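Long-range contacts in type I modular polyketide synthase (Streptomyces albus subsp. albus, PDB 6IYR), which probably loads a malonyl-type extender unit from coenzyme A onto an acyl carrier protein, as the acyltransferase domain of module 8 of the salinomycin polyketide synthase: residues S38-S46 against L70-T80; A85-L93 against A114-V122. One frame throughout, in Å; residues are numbered along the deposited sequence.

Both contacts belong to the three-stranded antiparallel sheet of strands 41-47, 88-94 and 116-120, which stands apart from the four-stranded parallel sheet, probably in the alpha/beta linker subdomain between ketosynthase and acyltransferase, as in related synthases. Contact 1 packs helix 72-79 on the outermost strand 41-47; contact 2 pairs the central strand with the other outer one. Their centres lie about 14 Å apart, joined by backbone pairing of Trp43 with Val92 and Val45 with Gly90. Both are partly buried, but contact 1 has no exposed touching residue, while contact 2 joins a buried central strand to a more open edge. Contact 1 is mainly apolar, centred on one indole; contact 2 is a peptide hydrogen-bond ladder with Leu86, Glu87 and Glu118 exposed.

Contact 1: residues S38-S46 against L70-T80; sequences SALIPWTVS and LRPADVAAALT
Strand 41-46 and helix 72-79 run in roughly the same direction, their axes 32° apart and 7.3 Å away from each other at closest approach, and the CA atoms of Trp43 and Ala76 come nearest each other. This is alpha/beta packing in what is probably the ketosynthase-to-acyltransferase linker subdomain: strand 41-47 is an outermost strand of a three-stranded antiparallel sheet, and the helix rests against it. The indole of Trp43 carries the contact. Its CG stands anti to the carbonyl carbon (chi1 -71°), which swings the ring back over the helix, so that one face lies against Val75. CG1 of Val75 sits over the face of the six-membered ring, 3.4 Å from its centroid and 15° off the normal, a CH-pi contact. At the ring edge, Leu70 CD2 meets CH2 of Trp43 at 3.7 Å, while Leu79 CD1 packs at the base of the side chain, 3.4 Å from Trp43 CB. The indole N-H is satisfied by the first turn of the helix: Trp43 NE1 donates to Pro72 O at 3.1 Å, a bent bond whose donor lies above the carbonyl plane. The same oxygen also accepts from Ala76 N, so the indole shares an acceptor with the helix's own bonding. Phe100 of helix 97-108 stacks with the indole. Farther back along the strand, Ile41 spans the first turn, CD1 against Pro72 CB and CG2 against Ala76 CB. Near the helix end a water bridges the backbones, accepting from Thr44 N at 2.9 Å and donating to Ala76 O at 3.0 Å.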
ATOM      1  N   SER A  38      -8.288   5.000  19.529  1.00 47.46           N
ATOM      2  CA  SER A  38      -9.615   5.149  18.947  1.00 42.28           C
ATOM      3  C   SER A  38     -10.728   4.819  19.942  1.00 47.62           C
ATOM      4  O   SER A  38     -10.521   4.049  20.885  1.00 40.51           O
ATOM      5  CB  SER A  38      -9.783   4.233  17.749  1.00 42.47           C
ATOM      6  OG  SER A  38     -11.052   4.458  17.177  1.00 42.76           O
ATOM      7  N   ALA A  39     -11.909   5.374  19.666  1.00 43.51           N
ATOM      8  CA  ALA A  39     -13.164   5.057  20.378  1.00 50.72           C
ATOM      9  C   ALA A  39     -13.786   3.773  19.868  1.00 45.24           C
ATOM     10  O   ALA A  39     -14.601   3.171  20.553  1.00 49.48           O
ATOM     11  CB  ALA A  39     -14.156   6.186  20.186  1.00 51.52           C
ATOM     12  N   LEU A  40     -13.455   3.414  18.624  1.00 42.77           N
ATOM     13  CA  LEU A  40     -13.719   2.076  18.069  1.00 40.92           C
ATOM     14  C   LEU A  40     -12.801   1.058  18.706  1.00 38.86           C
ATOM     15  O   LEU A  40     -11.580   1.180  18.618  1.00 37.84           O
ATOM     16  CB  LEU A  40     -13.441   2.069  16.578  1.00 41.64           C
ATOM     17  CG  LEU A  40     -14.541   2.052  15.545  1.00 46.96           C
ATOM     18  CD1 LEU A  40     -13.955   1.460  14.272  1.00 44.86           C
ATOM     19  CD2 LEU A  40     -15.746   1.254  15.995  1.00 42.96           C
ATOM     20  N   ILE A  41     -13.399   0.064  19.362  1.00 40.66           N
ATOM     21  CA  ILE A  41     -12.668  -0.958  20.088  1.00 37.17           C
ATOM     22  C   ILE A  41     -12.858  -2.350  19.455  1.00 39.15           C
ATOM     23  O   ILE A  41     -13.964  -2.738  19.102  1.00 39.92           O
ATOM     24  CB  ILE A  41     -13.120  -0.968  21.554  1.00 38.62           C
ATOM     25  CG1 ILE A  41     -12.716   0.340  22.224  1.00 47.03           C
ATOM     26  CG2 ILE A  41     -12.491  -2.110  22.321  1.00 33.28           C
ATOM     27  CD1 ILE A  41     -13.591   0.681  23.411  1.00 51.33           C
ATOM     28  N   PRO A  42     -11.760  -3.102  19.301  1.00 40.56           N
ATOM     29  CA  PRO A  42     -11.843  -4.405  18.671  1.00 40.25           C
ATOM     30  C   PRO A  42     -12.073  -5.492  19.706  1.00 36.44           C
ATOM     31  O   PRO A  42     -11.379  -5.517  20.720  1.00 35.48           O
ATOM     32  CB  PRO A  42     -10.448  -4.574  18.048  1.00 39.29           C
ATOM     33  CG  PRO A  42      -9.557  -3.807  18.952  1.00 37.06           C
ATOM     34  CD  PRO A  42     -10.369  -2.621  19.377  1.00 40.17           C
ATOM     35  N   TRP A  43     -13.005  -6.407  19.432  1.00 30.96           N
ATOM     36  CA  TRP A  43     -13.065  -7.631  20.192  1.00 39.68           C
ATOM     37  C   TRP A  43     -12.719  -8.723  19.238  1.00 35.84           C
ATOM     38  O   TRP A  43     -13.319  -8.813  18.153  1.00 36.56           O
ATOM     39  CB  TRP A  43     -14.482  -7.887  20.728  1.00 38.48           C
ATOM     40  CG  TRP A  43     -14.936  -6.975  21.829  1.00 43.77           C
ATOM     41  CD1 TRP A  43     -14.276  -5.912  22.357  1.00 42.35           C
ATOM     42  CD2 TRP A  43     -16.210  -7.038  22.504  1.00 41.32           C
ATOM     43  NE1 TRP A  43     -15.058  -5.305  23.345  1.00 44.51           N
ATOM     44  CE2 TRP A  43     -16.255  -5.976  23.425  1.00 41.65           C
ATOM     45  CE3 TRP A  43     -17.300  -7.907  22.425  1.00 43.26           C
ATOM     46  CZ2 TRP A  43     -17.358  -5.757  24.250  1.00 42.69           C
ATOM     47  CZ3 TRP A  43     -18.416  -7.662  23.221  1.00 37.71           C
ATOM     48  CH2 TRP A  43     -18.436  -6.597  24.112  1.00 36.68           C
ATOM     49  N   THR A  44     -11.807  -9.594  19.659  1.00 28.61           N
ATOM     50  CA  THR A  44     -11.353 -10.674  18.824  1.00 35.77           C
ATOM     51  C   THR A  44     -11.879 -11.996  19.350  1.00 38.44           C
ATOM     52  O   THR A  44     -12.025 -12.190  20.534  1.00 40.78           O
ATOM     53  CB  THR A  44      -9.806 -10.718  18.744  1.00 38.65           C
ATOM     54  OG1 THR A  44      -9.249 -10.907  20.039  1.00 42.66           O
ATOM     55  CG2 THR A  44      -9.290  -9.429  18.188  1.00 42.99           C
ATOM     56  N   VAL A  45     -12.227 -12.883  18.448  1.00 37.41           N
ATOM     57  CA  VAL A  45     -12.549 -14.216  18.834  1.00 43.00           C
ATOM     58  C   VAL A  45     -11.961 -15.178  17.802  1.00 50.71           C
ATOM     59  O   VAL A  45     -11.697 -14.778  16.661  1.00 43.76           O
ATOM     60  CB  VAL A  45     -14.077 -14.349  18.923  1.00 49.93           C
ATOM     61  CG1 VAL A  45     -14.706 -14.211  17.551  1.00 43.83           C
ATOM     62  CG2 VAL A  45     -14.451 -15.666  19.572  1.00 67.68           C
ATOM     63  N   SER A  46     -11.681 -16.418  18.205  1.00 41.77           N
ATOM     64  CA  SER A  46     -11.273 -17.438  17.245  1.00 46.88           C
ATOM     65  C   SER A  46     -11.764 -18.822  17.634  1.00 49.09           C
ATOM     66  O   SER A  46     -12.033 -19.083  18.789  1.00 55.95           O
ATOM     67  CB  SER A  46      -9.762 -17.468  17.153  1.00 41.59           C
ATOM     68  OG  SER A  46      -9.220 -17.483  18.444  1.00 46.37           O
ATOM     69  N   LEU A  70     -21.407  -2.449  30.618  1.00 46.91           N
ATOM     70  CA  LEU A  70     -20.283  -3.070  29.969  1.00 48.73           C
ATOM     71  C   LEU A  70     -19.082  -2.161  29.829  1.00 42.97           C
ATOM     72  O   LEU A  70     -19.219  -1.006  29.483  1.00 38.50           O
ATOM     73  CB  LEU A  70     -20.717  -3.493  28.574  1.00 57.27           C
ATOM     74  CG  LEU A  70     -19.749  -4.262  27.686  1.00 64.55           C
ATOM     75  CD1 LEU A  70     -19.916  -5.741  27.961  1.00 61.40           C
ATOM     76  CD2 LEU A  70     -20.052  -3.962  26.233  1.00 62.19           C
ATOM     77  N   ARG A  71     -17.906  -2.701  30.115  1.00 42.52           N
ATOM     78  CA  ARG A  71     -16.655  -1.968  29.895  1.00 45.02           C
ATOM     79  C   ARG A  71     -15.897  -2.558  28.683  1.00 38.83           C
ATOM     80  O   ARG A  71     -15.235  -3.579  28.796  1.00 44.95           O
ATOM     81  CB  ARG A  71     -15.780  -2.067  31.153  1.00 61.84           C
ATOM     82  CG  ARG A  71     -16.442  -1.639  32.471  1.00 65.72           C
ATOM     83  CD  ARG A  71     -17.169  -0.299  32.388  1.00 85.18           C
ATOM     84  NE  ARG A  71     -16.658   0.578  31.326  1.00113.21           N
ATOM     85  CZ  ARG A  71     -17.334   1.597  30.788  1.00111.86           C
ATOM     86  NH1 ARG A  71     -16.785   2.315  29.815  1.00 94.88           N
ATOM     87  NH2 ARG A  71     -18.555   1.903  31.217  1.00109.98           N
ATOM     88  N   PRO A  72     -16.084  -1.983  27.493  1.00 40.79           N
ATOM     89  CA  PRO A  72     -15.618  -2.688  26.270  1.00 44.52           C
ATOM     90  C   PRO A  72     -14.084  -2.879  26.162  1.00 37.98           C
ATOM     91  O   PRO A  72     -13.632  -3.961  25.771  1.00 43.16           O
ATOM     92  CB  PRO A  72     -16.136  -1.825  25.121  1.00 36.64           C
ATOM     93  CG  PRO A  72     -16.820  -0.661  25.722  1.00 42.98           C
ATOM     94  CD  PRO A  72     -16.735  -0.703  27.213  1.00 38.61           C
ATOM     95  N   ALA A  73     -13.320  -1.924  26.692  1.00 41.74           N
ATOM     96  CA  ALA A  73     -11.870  -2.098  26.837  1.00 41.02           C
ATOM     97  C   ALA A  73     -11.513  -3.285  27.717  1.00 39.71           C
ATOM     98  O   ALA A  73     -10.650  -4.105  27.356  1.00 46.16           O
ATOM     99  CB  ALA A  73     -11.246  -0.830  27.380  1.00 42.78           C
ATOM    100  N   ASP A  74     -12.288  -3.502  28.775  1.00 45.10           N
ATOM    101  CA  ASP A  74     -12.047  -4.651  29.652  1.00 41.42           C
ATOM    102  C   ASP A  74     -12.331  -5.950  28.920  1.00 42.33           C
ATOM    103  O   ASP A  74     -11.650  -6.954  29.109  1.00 47.13           O
ATOM    104  CB  ASP A  74     -12.941  -4.593  30.901  1.00 60.37           C
ATOM    105  CG  ASP A  74     -12.658  -3.378  31.782  1.00 67.94           C
ATOM    106  OD1 ASP A  74     -11.643  -2.702  31.529  1.00 68.68           O
ATOM    107  OD2 ASP A  74     -13.477  -3.066  32.686  1.00 67.96           O
ATOM    108  N   VAL A  75     -13.425  -5.968  28.171  1.00 41.99           N
ATOM    109  CA  VAL A  75     -13.765  -7.160  27.405  1.00 41.89           C
ATOM    110  C   VAL A  75     -12.655  -7.490  26.391  1.00 40.99           C
ATOM    111  O   VAL A  75     -12.319  -8.675  26.195  1.00 40.97           O
ATOM    112  CB  VAL A  75     -15.114  -6.988  26.666  1.00 45.29           C
ATOM    113  CG1 VAL A  75     -15.380  -8.171  25.744  1.00 41.55           C
ATOM    114  CG2 VAL A  75     -16.241  -6.840  27.675  1.00 48.47           C
ATOM    115  N   ALA A  76     -12.196  -6.472  25.654  1.00 40.13           N
ATOM    116  CA  ALA A  76     -11.201  -6.704  24.591  1.00 42.76           C
ATOM    117  C   ALA A  76      -9.929  -7.293  25.191  1.00 45.91           C
ATOM    118  O   ALA A  76      -9.455  -8.330  24.737  1.00 48.71           O
ATOM    119  CB  ALA A  76     -10.873  -5.424  23.877  1.00 39.86           C
ATOM    120  N   ALA A  77      -9.453  -6.666  26.269  1.00 47.47           N
ATOM    121  CA  ALA A  77      -8.333  -7.183  27.066  1.00 47.02           C
ATOM    122  C   ALA A  77      -8.513  -8.669  27.354  1.00 55.72           C
ATOM    123  O   ALA A  77      -7.635  -9.503  27.086  1.00 57.91           O
ATOM    124  CB  ALA A  77      -8.246  -6.401  28.383  1.00 48.80           C
ATOM    125  N   ALA A  78      -9.702  -9.002  27.839  1.00 55.38           N
ATOM    126  CA  ALA A  78      -9.984 -10.336  28.293  1.00 44.38           C
ATOM    127  C   ALA A  78      -9.969 -11.314  27.147  1.00 49.69           C
ATOM    128  O   ALA A  78      -9.730 -12.494  27.343  1.00 54.68           O
ATOM    129  CB  ALA A  78     -11.337 -10.347  28.953  1.00 53.20           C
ATOM    130  N   LEU A  79     -10.334 -10.849  25.968  1.00 46.88           N
ATOM    131  CA  LEU A  79     -10.394 -11.728  24.818  1.00 54.37           C
ATOM    132  C   LEU A  79      -9.012 -12.075  24.272  1.00 48.65           C
ATOM    133  O   LEU A  79      -8.823 -13.148  23.737  1.00 58.07           O
ATOM    134  CB  LEU A  79     -11.296 -11.142  23.728  1.00 46.54           C
ATOM    135  CG  LEU A  79     -12.799 -11.100  23.994  1.00 46.92           C
ATOM    136  CD1 LEU A  79     -13.524 -10.193  23.022  1.00 43.96           C
ATOM    137  CD2 LEU A  79     -13.404 -12.488  23.980  1.00 46.72           C
ATOM    138  N   THR A  80      -8.066 -11.156  24.421  1.00 57.19           N
ATOM    139  CA  THR A  80      -6.705 -11.346  23.916  1.00 63.78           C
ATOM    140  C   THR A  80      -5.668 -11.758  24.955  1.00 59.37           C
ATOM    141  O   THR A  80      -5.915 -12.643  25.767  1.00 66.26           O
ATOM    142  CB  THR A  80      -6.191 -10.130  23.110  1.00 72.76           C
ATOM    143  OG1 THR A  80      -6.218  -8.954  23.923  1.00 76.82           O
ATOM    144  CG2 THR A  80      -7.031  -9.908  21.887  1.00 80.36           C
TER
HETATM  145  O   HOH W   1     -10.121  -8.714  21.793  1.00 42.26           O

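Contact 2: residues A85-L93 against A114-V122; sequences ALESRGVVL and AGVIEGGTV
Arg89 and Val91 of the central strand pair antiparallel with Gly119 and Ile117 of the edge strand 116-120. Both are hydrogen-bonded pairs, each closed by two N-H to O bonds; among them Val91 N reaches Ile117 O at 2.7 Å. Leu93 N to Gly115 O and Thr121 N to Glu87 O, the latter 2.9 Å, extend the ladder at its ends. CA-H...O contacts fill the intervening positions, as from Gly90 CA to Ile117 O at 3.2 Å. Apolar packing is confined to a few groups on the face bearing Val91 and Ile117: CD1 of Ile117 meets Leu93 CD2 at 3.5 Å, and helix 431-443 lies against this side. The polar end belongs to Arg89. Its chain is extended from CG to NE (chi2 172°, chi3 174°), carrying the guanidinium out to Thr121, whose CG2 lies over one face, offset toward the NE side, 3.4 Å from Arg89 NE. Leu86 O lies in the guanidinium plane and accepts from Arg89 NE at 2.9 Å. NH2 bonds to Trp442 O, and the Trp442 ring adds a cation-pi contact. Bonds from NE and NH2 to separate carbonyls restrict rotation of the guanidinium and probably stabilise its delocalised charge, while the Thr121 methyl packs on one face.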
ATOM      1  N   ALA A  85      -4.640 -17.550  19.611  1.00 69.86           N
ATOM      2  CA  ALA A  85      -5.822 -17.576  18.775  1.00 57.41           C
ATOM      3  C   ALA A  85      -5.775 -18.679  17.732  1.00 57.24           C
ATOM      4  O   ALA A  85      -4.741 -18.947  17.147  1.00 53.97           O
ATOM      5  CB  ALA A  85      -6.024 -16.233  18.122  1.00 61.18           C
ATOM      6  N   LEU A  86      -6.925 -19.292  17.504  1.00 46.92           N
ATOM      7  CA  LEU A  86      -7.093 -20.392  16.566  1.00 53.61           C
ATOM      8  C   LEU A  86      -7.229 -20.003  15.092  1.00 46.37           C
ATOM      9  O   LEU A  86      -7.264 -18.840  14.767  1.00 62.26           O
ATOM     10  CB  LEU A  86      -8.227 -21.296  17.021  1.00 58.25           C
ATOM     11  CG  LEU A  86      -7.884 -22.017  18.322  1.00 74.13           C
ATOM     12  CD1 LEU A  86      -6.625 -22.842  18.140  1.00 75.94           C
ATOM     13  CD2 LEU A  86      -7.683 -21.038  19.459  1.00 69.63           C
ATOM     14  N   GLU A  87      -7.252 -20.999  14.217  1.00 49.34           N
ATOM     15  CA  GLU A  87      -7.344 -20.818  12.772  1.00 46.61           C
ATOM     16  C   GLU A  87      -8.526 -20.047  12.170  1.00 52.49           C
ATOM     17  O   GLU A  87      -8.350 -19.329  11.211  1.00 44.45           O
ATOM     18  CB  GLU A  87      -7.241 -22.166  12.073  1.00 55.25           C
ATOM     19  CG  GLU A  87      -5.891 -22.823  12.251  1.00 79.06           C
ATOM     20  CD  GLU A  87      -5.539 -23.784  11.131  1.00105.15           C
ATOM     21  OE1 GLU A  87      -6.462 -24.228  10.404  1.00 93.23           O
ATOM     22  OE2 GLU A  87      -4.332 -24.095  10.989  1.00119.08           O
ATOM     23  N   SER A  88      -9.726 -20.228  12.686  1.00 40.29           N
ATOM     24  CA  SER A  88     -10.866 -19.526  12.143  1.00 41.59           C
ATOM     25  C   SER A  88     -11.201 -18.321  13.053  1.00 45.97           C
ATOM     26  O   SER A  88     -11.144 -18.431  14.286  1.00 42.04           O
ATOM     27  CB  SER A  88     -12.015 -20.519  11.970  1.00 37.00           C
ATOM     28  OG  SER A  88     -13.242 -19.853  12.089  1.00 55.91           O
ATOM     29  N   ARG A  89     -11.234 -17.118  12.471  1.00 41.70           N
ATOM     30  CA  ARG A  89     -11.129 -15.888  13.288  1.00 34.79           C
ATOM     31  C   ARG A  89     -12.156 -14.819  12.939  1.00 37.20           C
ATOM     32  O   ARG A  89     -12.670 -14.763  11.811  1.00 38.23           O
ATOM     33  CB  ARG A  89      -9.736 -15.268  13.196  1.00 43.13           C
ATOM     34  CG  ARG A  89      -8.623 -16.108  13.788  1.00 37.45           C
ATOM     35  CD  ARG A  89      -7.266 -15.483  13.460  1.00 38.04           C
ATOM     36  NE  ARG A  89      -6.198 -16.194  14.133  1.00 38.43           N
ATOM     37  CZ  ARG A  89      -4.967 -15.741  14.294  1.00 40.65           C
ATOM     38  NH1 ARG A  89      -4.081 -16.482  14.929  1.00 40.01           N
ATOM     39  NH2 ARG A  89      -4.610 -14.558  13.846  1.00 35.94           N
ATOM     40  N   GLY A  90     -12.439 -13.955  13.919  1.00 30.92           N
ATOM     41  CA  GLY A  90     -13.447 -12.922  13.751  1.00 32.82           C
ATOM     42  C   GLY A  90     -13.114 -11.737  14.627  1.00 27.24           C
ATOM     43  O   GLY A  90     -12.466 -11.876  15.666  1.00 29.67           O
ATOM     44  N   VAL A  91     -13.459 -10.543  14.151  1.00 29.00           N
ATOM     45  CA  VAL A  91     -13.254  -9.336  14.934  1.00 28.54           C
ATOM     46  C   VAL A  91     -14.506  -8.502  14.802  1.00 31.85           C
ATOM     47  O   VAL A  91     -15.073  -8.392  13.705  1.00 33.36           O
ATOM     48  CB  VAL A  91     -12.066  -8.509  14.430  1.00 34.53           C
ATOM     49  CG1 VAL A  91     -11.841  -7.331  15.348  1.00 33.36           C
ATOM     50  CG2 VAL A  91     -10.806  -9.347  14.332  1.00 30.55           C
ATOM     51  N   VAL A  92     -14.957  -7.909  15.908  1.00 31.18           N
ATOM     52  CA  VAL A  92     -15.984  -6.875  15.790  1.00 31.94           C
ATOM     53  C   VAL A  92     -15.475  -5.596  16.336  1.00 26.36           C
ATOM     54  O   VAL A  92     -14.647  -5.594  17.240  1.00 32.60           O
ATOM     55  CB  VAL A  92     -17.303  -7.250  16.504  1.00 31.41           C
ATOM     56  CG1 VAL A  92     -17.858  -8.537  15.906  1.00 33.46           C
ATOM     57  CG2 VAL A  92     -17.065  -7.427  17.988  1.00 33.62           C
ATOM     58  N   LEU A  93     -15.850  -4.505  15.685  1.00 29.24           N
ATOM     59  CA  LEU A  93     -15.375  -3.179  16.086  1.00 29.02           C
ATOM     60  C   LEU A  93     -16.605  -2.416  16.438  1.00 29.57           C
ATOM     61  O   LEU A  93     -17.483  -2.290  15.600  1.00 30.43           O
ATOM     62  CB  LEU A  93     -14.767  -2.409  14.903  1.00 34.05           C
ATOM     63  CG  LEU A  93     -13.353  -2.608  14.379  1.00 43.26           C
ATOM     64  CD1 LEU A  93     -12.616  -3.685  15.132  1.00 34.80           C
ATOM     65  CD2 LEU A  93     -13.392  -2.867  12.883  1.00 47.15           C
ATOM     66  N   ALA A 114     -20.850  -3.675   8.614  1.00 51.62           N
ATOM     67  CA  ALA A 114     -19.799  -2.775   9.069  1.00 52.04           C
ATOM     68  C   ALA A 114     -19.274  -3.188  10.439  1.00 48.41           C
ATOM     69  O   ALA A 114     -20.013  -3.742  11.257  1.00 42.46           O
ATOM     70  CB  ALA A 114     -20.340  -1.351   9.111  1.00 56.94           C
ATOM     71  N   GLY A 115     -17.968  -3.057  10.623  1.00 41.19           N
ATOM     72  CA  GLY A 115     -17.309  -3.464  11.860  1.00 40.58           C
ATOM     73  C   GLY A 115     -17.359  -4.946  12.175  1.00 31.43           C
ATOM     74  O   GLY A 115     -17.019  -5.355  13.273  1.00 32.52           O
ATOM     75  N   VAL A 116     -17.793  -5.756  11.227  1.00 37.58           N
ATOM     76  CA  VAL A 116     -17.645  -7.194  11.333  1.00 33.38           C
ATOM     77  C   VAL A 116     -16.611  -7.698  10.340  1.00 37.26           C
ATOM     78  O   VAL A 116     -16.814  -7.603   9.152  1.00 36.29           O
ATOM     79  CB  VAL A 116     -18.954  -7.915  11.028  1.00 40.55           C
ATOM     80  CG1 VAL A 116     -18.738  -9.421  11.098  1.00 38.63           C
ATOM     81  CG2 VAL A 116     -20.028  -7.492  12.026  1.00 45.07           C
ATOM     82  N   ILE A 117     -15.571  -8.348  10.849  1.00 35.99           N
ATOM     83  CA  ILE A 117     -14.544  -8.963   9.998  1.00 35.79           C
ATOM     84  C   ILE A 117     -14.371 -10.430  10.370  1.00 29.72           C
ATOM     85  O   ILE A 117     -14.200 -10.755  11.534  1.00 33.90           O
ATOM     86  CB  ILE A 117     -13.188  -8.238  10.167  1.00 37.63           C
ATOM     87  CG1 ILE A 117     -13.374  -6.727   9.953  1.00 33.42           C
ATOM     88  CG2 ILE A 117     -12.172  -8.769   9.170  1.00 36.67           C
ATOM     89  CD1 ILE A 117     -13.705  -5.989  11.232  1.00 36.06           C
ATOM     90  N   GLU A 118     -14.298 -11.299   9.370  1.00 27.21           N
ATOM     91  CA  GLU A 118     -14.139 -12.740   9.603  1.00 32.64           C
ATOM     92  C   GLU A 118     -13.236 -13.321   8.516  1.00 37.63           C
ATOM     93  O   GLU A 118     -13.278 -12.901   7.358  1.00 34.53           O
ATOM     94  CB  GLU A 118     -15.511 -13.432   9.592  1.00 35.17           C
ATOM     95  CG  GLU A 118     -15.511 -14.892   9.164  1.00 53.85           C
ATOM     96  CD  GLU A 118     -15.665 -15.076   7.662  1.00 53.75           C
ATOM     97  OE1 GLU A 118     -15.469 -16.207   7.181  1.00 78.47           O
ATOM     98  OE2 GLU A 118     -16.005 -14.107   6.953  1.00 63.71           O
ATOM     99  N   GLY A 119     -12.416 -14.285   8.893  1.00 42.32           N
ATOM    100  CA  GLY A 119     -11.590 -14.991   7.925  1.00 46.78           C
ATOM    101  C   GLY A 119     -10.824 -16.089   8.623  1.00 44.72           C
ATOM    102  O   GLY A 119     -10.837 -16.166   9.853  1.00 39.21           O
ATOM    103  N   GLY A 120     -10.086 -16.872   7.837  1.00 36.25           N
ATOM    104  CA  GLY A 120      -9.235 -17.933   8.356  1.00 36.95           C
ATOM    105  C   GLY A 120      -7.761 -17.714   8.067  1.00 37.13           C
ATOM    106  O   GLY A 120      -7.414 -17.110   7.061  1.00 36.37           O
ATOM    107  N   THR A 121      -6.890 -18.224   8.935  1.00 33.53           N
ATOM    108  CA  THR A 121      -5.466 -17.910   8.834  1.00 32.99           C
ATOM    109  C   THR A 121      -4.861 -18.566   7.588  1.00 35.27           C
ATOM    110  O   THR A 121      -5.408 -19.537   7.042  1.00 32.36           O
ATOM    111  CB  THR A 121      -4.687 -18.398  10.047  1.00 37.97           C
ATOM    112  OG1 THR A 121      -4.892 -19.796  10.174  1.00 39.15           O
ATOM    113  CG2 THR A 121      -5.137 -17.683  11.302  1.00 39.09           C
ATOM    114  N   VAL A 122      -3.771 -17.983   7.103  1.00 35.64           N
ATOM    115  CA  VAL A 122      -3.144 -18.423   5.847  1.00 39.08           C
ATOM    116  C   VAL A 122      -1.670 -18.724   6.108  1.00 32.29           C
ATOM    117  O   VAL A 122      -0.995 -17.965   6.803  1.00 37.27           O
ATOM    118  CB  VAL A 122      -3.258 -17.310   4.794  1.00 44.39           C
ATOM    119  CG1 VAL A 122      -2.318 -17.564   3.642  1.00 53.42           C
ATOM    120  CG2 VAL A 122      -4.707 -17.203   4.328  1.00 45.82           C
TER